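Local coordinates for glycerol dehydrogenase (Bacillus coagulans, PDB 6CSJ), which probably catalyses the NAD-dependent oxidation of glycerol and related polyols, and in this double mutant has acquired D-lactate dehydrogenase activity, at residues G14-S19 / I151-V156; R20-T25 / E49-G54. The protein carries 2 engineered substitutions. All coordinates share one frame; numbering follows the deposited sequence.

Contact 1. Residues G14-S19 / I151-V156; sequences GPDELS and IMDTKV
Asp153 reaches into the turn 14-17 and shares its carboxylate between two pieces of backbone. Its chi1 of -168° sets CG anti to the backbone N, next to the turn. Leu18 N donates to Asp153 OD2 at 2.8 Å in a nearly straight bond, met on the anti side of the carboxylate and 32° out of its plane. OD1 has two firm donors on opposite faces of that plane: Asp16 N at 2.9 Å, and Val156 N at 3.2 Å; Lys155 N adds a weak bond. The last two make Asp153 the N-cap of helix 154-158, so one side chain caps that helix and also holds the type II turn from Gly14 to Glu17. An alanine here would probably leave the N-H groups of Asp16, Leu18 and Val156 without their acceptor and the turn less firmly held against the helix start.

The backbones pair in parallel next to it: Gly14 N donates to Met152 O at 3.1 Å, and Gly14 O accepts from Thr154 N at 3.1 Å. Thr154 OG1 lies alongside the Pro15 ring, 3.6 Å from Pro15 CB, but its hydrogen bond goes to Glu231. Ile151 CG2 packs on Glu17 CB at 3.8 Å, while Glu17 OE1 turns to Arg20 NH1 in a salt bridge and to Tyr24 OH in a hydrogen bond.

Strand 149-153 runs between strands 10-14 and 111-115 of the parallel sheet. Met152 and Thr154 lean on helix 228-248, whereas Leu18 and Val156 face helix 38-51.

Contact 2. Residues R20-T25 / E49-G54; sequences RLSAYT and EESYAG
Ser51, in the last turn of helix 38-51, meets Ser22 twice. Its OG, anti to its own backbone N (chi1 170°), accepts the N-H of Ser22 at 2.9 Å and 165°, taking up an amide in the first turn of helix 21-28. In return Ser22 OG donates to Ser51 O at 2.6 Å, coming from above the carbonyl plane, 55° out of it. The start of one helix is therefore bonded to the end of another: these are the first two helices of the parallel alpha/beta domain of an iron-containing alcohol dehydrogenase, joined in sequence through strand 32-36.

Tyr52 follows, the first residue to leave the helical path, and its ring swings across Ser22. Ser22 CB sits over one face, 3.5 Å from the ring centroid and displaced toward the rim on the CD1 and CE1 side, a CH-pi contact. Farther out, Tyr52 OH and Thr25 OG1 share a hydrogen bond of 2.7 Å, the threonine oxygen lying at the ring edge near its plane. Leu21 CG lies 3.9 Å from Tyr52 OH, oblique to the ring. Tyr52 also stacks on Tyr59 and touches Ala32 and Ile34 of strand 32-36.

In the fold
From the N terminus the chain runs along strand 10-14 and into the turn of contact 1, then straight on into helix 21-28, the first half of contact 2. Strand 32-36 and helix 38-51 bring it back to residues 49-54, closing the short loop of contact 2. The much longer loop of contact 1 closes at 151-156, after the rest of the parallel sheet has been built, and encloses the shorter one entirely. Contact 1 joins strand 10-14, outermost of the sheet in this chain, to strand 149-153; contact 2 joins helices 21-28 and 38-51. Their centres are about 13 Å apart, and they touch: Tyr24 packs on Ile151, and Ser51 CB on Ser19 O.

Contact 1. Residues G14-S19 / I151-V156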
ATOM      1  N   GLY A  14       5.571 -15.586   6.756  1.00 18.50           N
ATOM      2  CA  GLY A  14       6.692 -16.411   7.169  1.00 23.16           C
ATOM      3  C   GLY A  14       7.706 -16.580   6.049  1.00 25.95           C
ATOM      4  O   GLY A  14       7.402 -16.297   4.888  1.00 24.63           O
ATOM      5  N   PRO A  15       8.926 -17.033   6.389  1.00 27.45           N
ATOM      6  CA  PRO A  15       9.925 -17.266   5.339  1.00 29.07           C
ATOM      7  C   PRO A  15       9.592 -18.509   4.508  1.00 33.17           C
ATOM      8  O   PRO A  15       9.119 -19.520   5.065  1.00 31.37           O
ATOM      9  CB  PRO A  15      11.242 -17.432   6.117  1.00 27.11           C
ATOM     10  CG  PRO A  15      10.846 -17.846   7.481  1.00 25.94           C
ATOM     11  CD  PRO A  15       9.403 -17.461   7.719  1.00 29.90           C
ATOM     12  N   ASP A  16       9.775 -18.403   3.187  1.00 31.36           N
ATOM     13  CA  ASP A  16       9.581 -19.521   2.250  1.00 29.25           C
ATOM     14  C   ASP A  16       8.120 -20.037   2.168  1.00 27.05           C
ATOM     15  O   ASP A  16       7.876 -21.204   1.850  1.00 25.81           O
ATOM     16  CB  ASP A  16      10.575 -20.651   2.600  1.00 32.82           C
ATOM     17  CG  ASP A  16      11.032 -21.463   1.385  1.00 38.71           C
ATOM     18  OD1 ASP A  16      10.770 -21.097   0.210  1.00 38.44           O
ATOM     19  OD2 ASP A  16      11.676 -22.500   1.629  1.00 53.30           O
ATOM     20  N   GLU A  17       7.165 -19.151   2.435  1.00 27.59           N
ATOM     21  CA  GLU A  17       5.719 -19.440   2.329  1.00 28.28           C
ATOM     22  C   GLU A  17       5.244 -19.881   0.930  1.00 27.07           C
ATOM     23  O   GLU A  17       4.308 -20.685   0.822  1.00 27.69           O
ATOM     24  CB  GLU A  17       4.907 -18.209   2.772  1.00 29.59           C
ATOM     25  CG  GLU A  17       3.975 -18.320   3.973  1.00 32.72           C
ATOM     26  CD  GLU A  17       4.258 -19.437   4.938  1.00 29.91           C
ATOM     27  OE1 GLU A  17       3.633 -20.511   4.777  1.00 27.97           O
ATOM     28  OE2 GLU A  17       5.057 -19.245   5.875  1.00 29.32           O
ATOM     29  N   LEU A  18       5.868 -19.373  -0.133  1.00 24.14           N
ATOM     30  CA  LEU A  18       5.523 -19.790  -1.505  1.00 27.65           C
ATOM     31  C   LEU A  18       5.785 -21.283  -1.757  1.00 31.05           C
ATOM     32  O   LEU A  18       5.131 -21.879  -2.615  1.00 41.67           O
ATOM     33  CB  LEU A  18       6.258 -18.945  -2.558  1.00 29.43           C
ATOM     34  CG  LEU A  18       5.806 -17.484  -2.707  1.00 32.40           C
ATOM     35  CD1 LEU A  18       6.632 -16.760  -3.755  1.00 35.20           C
ATOM     36  CD2 LEU A  18       4.328 -17.367  -3.036  1.00 30.43           C
ATOM     37  N   SER A  19       6.716 -21.881  -1.008  1.00 28.23           N
ATOM     38  CA  SER A  19       6.978 -23.320  -1.089  1.00 30.32           C
ATOM     39  C   SER A  19       5.805 -24.152  -0.567  1.00 29.48           C
ATOM     40  O   SER A  19       5.760 -25.342  -0.826  1.00 25.30           O
ATOM     41  CB  SER A  19       8.251 -23.700  -0.315  1.00 34.05           C
ATOM     42  OG  SER A  19       7.985 -23.788   1.081  1.00 34.96           O
ATOM     43  N   ILE A 151      -0.630 -13.677   1.347  1.00 20.94           N
ATOM     44  CA  ILE A 151       0.522 -14.492   1.739  1.00 21.43           C
ATOM     45  C   ILE A 151       1.822 -13.706   1.578  1.00 21.40           C
ATOM     46  O   ILE A 151       2.135 -13.269   0.474  1.00 19.05           O
ATOM     47  CB  ILE A 151       0.595 -15.805   0.921  1.00 24.28           C
ATOM     48  CG1 ILE A 151      -0.619 -16.687   1.264  1.00 25.63           C
ATOM     49  CG2 ILE A 151       1.903 -16.560   1.212  1.00 23.89           C
ATOM     50  CD1 ILE A 151      -0.713 -17.965   0.468  1.00 25.80           C
ATOM     51  N   MET A 152       2.577 -13.554   2.673  1.00 21.55           N
ATOM     52  CA  MET A 152       3.830 -12.797   2.680  1.00 22.30           C
ATOM     53  C   MET A 152       5.023 -13.747   2.879  1.00 23.26           C
ATOM     54  O   MET A 152       5.276 -14.230   3.991  1.00 20.60           O
ATOM     55  CB  MET A 152       3.820 -11.730   3.792  1.00 22.50           C
ATOM     56  CG  MET A 152       2.619 -10.798   3.806  1.00 22.23           C
ATOM     57  SD  MET A 152       2.291  -9.933   2.256  1.00 21.93           S
ATOM     58  CE  MET A 152       3.562  -8.667   2.250  1.00 20.64           C
ATOM     59  N   ASP A 153       5.739 -14.022   1.789  1.00 22.39           N
ATOM     60  CA  ASP A 153       6.967 -14.813   1.836  1.00 24.93           C
ATOM     61  C   ASP A 153       8.093 -13.853   2.161  1.00 23.09           C
ATOM     62  O   ASP A 153       8.593 -13.143   1.283  1.00 25.17           O
ATOM     63  CB  ASP A 153       7.214 -15.523   0.499  1.00 31.51           C
ATOM     64  CG  ASP A 153       8.310 -16.590   0.579  1.00 33.14           C
ATOM     65  OD1 ASP A 153       9.358 -16.362   1.227  1.00 37.13           O
ATOM     66  OD2 ASP A 153       8.107 -17.666  -0.018  1.00 39.02           O
ATOM     67  N   THR A 154       8.480 -13.819   3.432  1.00 20.72           N
ATOM     68  CA  THR A 154       9.425 -12.817   3.916  1.00 18.91           C
ATOM     69  C   THR A 154      10.826 -13.008   3.343  1.00 20.48           C
ATOM     70  O   THR A 154      11.573 -12.040   3.215  1.00 18.81           O
ATOM     71  CB  THR A 154       9.474 -12.802   5.449  1.00 18.47           C
ATOM     72  OG1 THR A 154       9.799 -14.100   5.938  1.00 20.83           O
ATOM     73  CG2 THR A 154       8.125 -12.402   5.991  1.00 21.92           C
ATOM     74  N   LYS A 155      11.169 -14.246   2.979  1.00 23.92           N
ATOM     75  CA  LYS A 155      12.444 -14.542   2.336  1.00 28.11           C
ATOM     76  C   LYS A 155      12.498 -13.935   0.942  1.00 26.44           C
ATOM     77  O   LYS A 155      13.473 -13.291   0.585  1.00 31.20           O
ATOM     78  CB  LYS A 155      12.667 -16.057   2.255  1.00 36.74           C
ATOM     79  CG  LYS A 155      14.067 -16.468   1.828  1.00 42.50           C
ATOM     80  CD  LYS A 155      14.099 -17.911   1.319  1.00 44.55           C
ATOM     81  CE  LYS A 155      15.524 -18.399   1.160  1.00 45.64           C
ATOM     82  NZ  LYS A 155      15.592 -19.885   1.191  1.00 46.69           N
ATOM     83  N   VAL A 156      11.443 -14.132   0.156  1.00 28.96           N
ATOM     84  CA  VAL A 156      11.353 -13.511  -1.167  1.00 27.93           C
ATOM     85  C   VAL A 156      11.335 -11.985  -1.043  1.00 28.67           C
ATOM     86  O   VAL A 156      12.063 -11.311  -1.770  1.00 29.45           O
ATOM     87  CB  VAL A 156      10.130 -14.018  -1.962  1.00 31.18           C
ATOM     88  CG1 VAL A 156       9.929 -13.208  -3.244  1.00 33.91           C
ATOM     89  CG2 VAL A 156      10.288 -15.501  -2.277  1.00 28.87           C
TER

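Contact 2. Residues R20-T25 / E49-G54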
ATOM      1  N   ARG A  20       4.887 -23.539   0.181  1.00 34.80           N
ATOM      2  CA  ARG A  20       3.640 -24.183   0.612  1.00 35.56           C
ATOM      3  C   ARG A  20       2.412 -23.621  -0.118  1.00 32.00           C
ATOM      4  O   ARG A  20       1.276 -23.794   0.359  1.00 32.24           O
ATOM      5  CB  ARG A  20       3.453 -24.018   2.132  1.00 44.32           C
ATOM      6  CG  ARG A  20       4.441 -24.804   2.977  1.00 52.71           C
ATOM      7  CD  ARG A  20       4.404 -24.398   4.449  1.00 57.24           C
ATOM      8  NE  ARG A  20       5.766 -24.282   5.003  1.00 64.10           N
ATOM      9  CZ  ARG A  20       6.522 -23.175   5.050  1.00 57.80           C
ATOM     10  NH1 ARG A  20       6.102 -22.015   4.580  1.00 57.55           N
ATOM     11  NH2 ARG A  20       7.740 -23.249   5.570  1.00 60.78           N
ATOM     12  N   LEU A  21       2.610 -22.988  -1.281  1.00 24.02           N
ATOM     13  CA  LEU A  21       1.500 -22.361  -2.000  1.00 23.21           C
ATOM     14  C   LEU A  21       0.389 -23.360  -2.310  1.00 21.97           C
ATOM     15  O   LEU A  21      -0.793 -23.030  -2.157  1.00 19.98           O
ATOM     16  CB  LEU A  21       1.973 -21.688  -3.292  1.00 26.19           C
ATOM     17  CG  LEU A  21       0.896 -21.002  -4.151  1.00 27.25           C
ATOM     18  CD1 LEU A  21       0.090 -19.987  -3.340  1.00 25.79           C
ATOM     19  CD2 LEU A  21       1.526 -20.328  -5.358  1.00 27.27           C
ATOM     20  N   SER A  22       0.778 -24.570  -2.723  1.00 23.15           N
ATOM     21  CA  SER A  22      -0.171 -25.650  -3.024  1.00 22.85           C
ATOM     22  C   SER A  22      -1.033 -26.040  -1.832  1.00 23.18           C
ATOM     23  O   SER A  22      -2.203 -26.339  -2.001  1.00 27.06           O
ATOM     24  CB  SER A  22       0.552 -26.889  -3.578  1.00 22.01           C
ATOM     25  OG  SER A  22       1.332 -27.527  -2.594  1.00 23.16           O
ATOM     26  N   ALA A  23      -0.470 -26.025  -0.629  1.00 23.66           N
ATOM     27  CA  ALA A  23      -1.265 -26.287   0.581  1.00 24.86           C
ATOM     28  C   ALA A  23      -2.368 -25.230   0.771  1.00 29.29           C
ATOM     29  O   ALA A  23      -3.488 -25.572   1.178  1.00 29.34           O
ATOM     30  CB  ALA A  23      -0.374 -26.361   1.809  1.00 21.57           C
ATOM     31  N   TYR A  24      -2.057 -23.969   0.453  1.00 26.86           N
ATOM     32  CA  TYR A  24      -3.034 -22.872   0.574  1.00 28.15           C
ATOM     33  C   TYR A  24      -4.081 -22.872  -0.558  1.00 28.69           C
ATOM     34  O   TYR A  24      -5.281 -22.770  -0.270  1.00 30.73           O
ATOM     35  CB  TYR A  24      -2.328 -21.509   0.703  1.00 27.25           C
ATOM     36  CG  TYR A  24      -1.427 -21.431   1.929  1.00 24.63           C
ATOM     37  CD1 TYR A  24      -1.956 -21.569   3.212  1.00 23.84           C
ATOM     38  CD2 TYR A  24      -0.041 -21.254   1.802  1.00 23.87           C
ATOM     39  CE1 TYR A  24      -1.141 -21.523   4.339  1.00 23.37           C
ATOM     40  CE2 TYR A  24       0.784 -21.211   2.923  1.00 26.78           C
ATOM     41  CZ  TYR A  24       0.229 -21.362   4.190  1.00 24.49           C
ATOM     42  OH  TYR A  24       1.038 -21.310   5.306  1.00 26.49           O
ATOM     43  N   THR A  25      -3.656 -23.028  -1.817  1.00 23.30           N
ATOM     44  CA  THR A  25      -4.625 -23.093  -2.931  1.00 26.66           C
ATOM     45  C   THR A  25      -5.570 -24.290  -2.806  1.00 28.33           C
ATOM     46  O   THR A  25      -6.759 -24.157  -3.100  1.00 27.77           O
ATOM     47  CB  THR A  25      -3.988 -23.107  -4.347  1.00 24.46           C
ATOM     48  OG1 THR A  25      -3.239 -24.311  -4.557  1.00 27.09           O
ATOM     49  CG2 THR A  25      -3.105 -21.889  -4.567  1.00 23.96           C
ATOM     50  N   GLU A  49       6.401 -24.361  -8.731  1.00 33.43           N
ATOM     51  CA  GLU A  49       6.413 -25.681  -9.386  1.00 40.16           C
ATOM     52  C   GLU A  49       6.718 -26.817  -8.390  1.00 37.63           C
ATOM     53  O   GLU A  49       5.998 -27.814  -8.345  1.00 36.92           O
ATOM     54  CB  GLU A  49       7.415 -25.683 -10.568  1.00 50.67           C
ATOM     55  CG  GLU A  49       6.928 -24.916 -11.804  1.00 57.80           C
ATOM     56  CD  GLU A  49       7.961 -24.797 -12.927  1.00 61.26           C
ATOM     57  OE1 GLU A  49       8.978 -25.534 -12.926  1.00 51.89           O
ATOM     58  OE2 GLU A  49       7.747 -23.926 -13.794  1.00 62.65           O
ATOM     59  N   GLU A  50       7.765 -26.640  -7.588  1.00 35.33           N
ATOM     60  CA  GLU A  50       8.144 -27.637  -6.570  1.00 34.84           C
ATOM     61  C   GLU A  50       7.104 -27.814  -5.460  1.00 30.27           C
ATOM     62  O   GLU A  50       7.009 -28.865  -4.885  1.00 28.55           O
ATOM     63  CB  GLU A  50       9.536 -27.336  -5.979  1.00 38.22           C
ATOM     64  CG  GLU A  50      10.655 -27.676  -6.973  1.00 52.60           C
ATOM     65  CD  GLU A  50      12.056 -27.434  -6.455  1.00 55.77           C
ATOM     66  OE1 GLU A  50      12.277 -26.429  -5.753  1.00 54.72           O
ATOM     67  OE2 GLU A  50      12.923 -28.302  -6.715  1.00 50.34           O
ATOM     68  N   SER A  51       6.356 -26.754  -5.146  1.00 25.43           N
ATOM     69  CA  SER A  51       5.246 -26.825  -4.176  1.00 28.03           C
ATOM     70  C   SER A  51       4.140 -27.771  -4.591  1.00 25.49           C
ATOM     71  O   SER A  51       3.499 -28.385  -3.739  1.00 25.14           O
ATOM     72  CB  SER A  51       4.650 -25.441  -3.907  1.00 31.35           C
ATOM     73  OG  SER A  51       3.454 -25.528  -3.152  1.00 30.61           O
ATOM     74  N   TYR A  52       3.907 -27.892  -5.903  1.00 27.56           N
ATOM     75  CA  TYR A  52       2.856 -28.768  -6.451  1.00 25.08           C
ATOM     76  C   TYR A  52       3.335 -30.197  -6.826  1.00 26.16           C
ATOM     77  O   TYR A  52       2.602 -30.919  -7.482  1.00 26.41           O
ATOM     78  CB  TYR A  52       2.175 -28.067  -7.642  1.00 20.99           C
ATOM     79  CG  TYR A  52       1.306 -26.894  -7.239  1.00 21.35           C
ATOM     80  CD1 TYR A  52      -0.020 -27.088  -6.850  1.00 22.71           C
ATOM     81  CD2 TYR A  52       1.804 -25.594  -7.239  1.00 21.94           C
ATOM     82  CE1 TYR A  52      -0.825 -26.022  -6.468  1.00 22.57           C
ATOM     83  CE2 TYR A  52       1.011 -24.512  -6.862  1.00 24.75           C
ATOM     84  CZ  TYR A  52      -0.301 -24.736  -6.473  1.00 24.35           C
ATOM     85  OH  TYR A  52      -1.094 -23.676  -6.095  1.00 21.72           O
ATOM     86  N   ALA A  53       4.499 -30.643  -6.367  1.00 31.11           N
ATOM     87  CA  ALA A  53       4.940 -32.040  -6.489  1.00 31.82           C
ATOM     88  C   ALA A  53       3.872 -33.041  -6.006  1.00 32.23           C
ATOM     89  O   ALA A  53       3.366 -32.943  -4.889  1.00 31.22           O
ATOM     90  CB  ALA A  53       6.234 -32.307  -5.740  1.00 28.90           C
ATOM     91  N   GLY A  54       3.501 -33.972  -6.877  1.00 32.84           N
ATOM     92  CA  GLY A  54       2.453 -34.944  -6.556  1.00 29.95           C
ATOM     93  C   GLY A  54       1.042 -34.435  -6.681  1.00 35.02           C
ATOM     94  O   GLY A  54       0.086 -35.180  -6.490  1.00 35.05           O
TER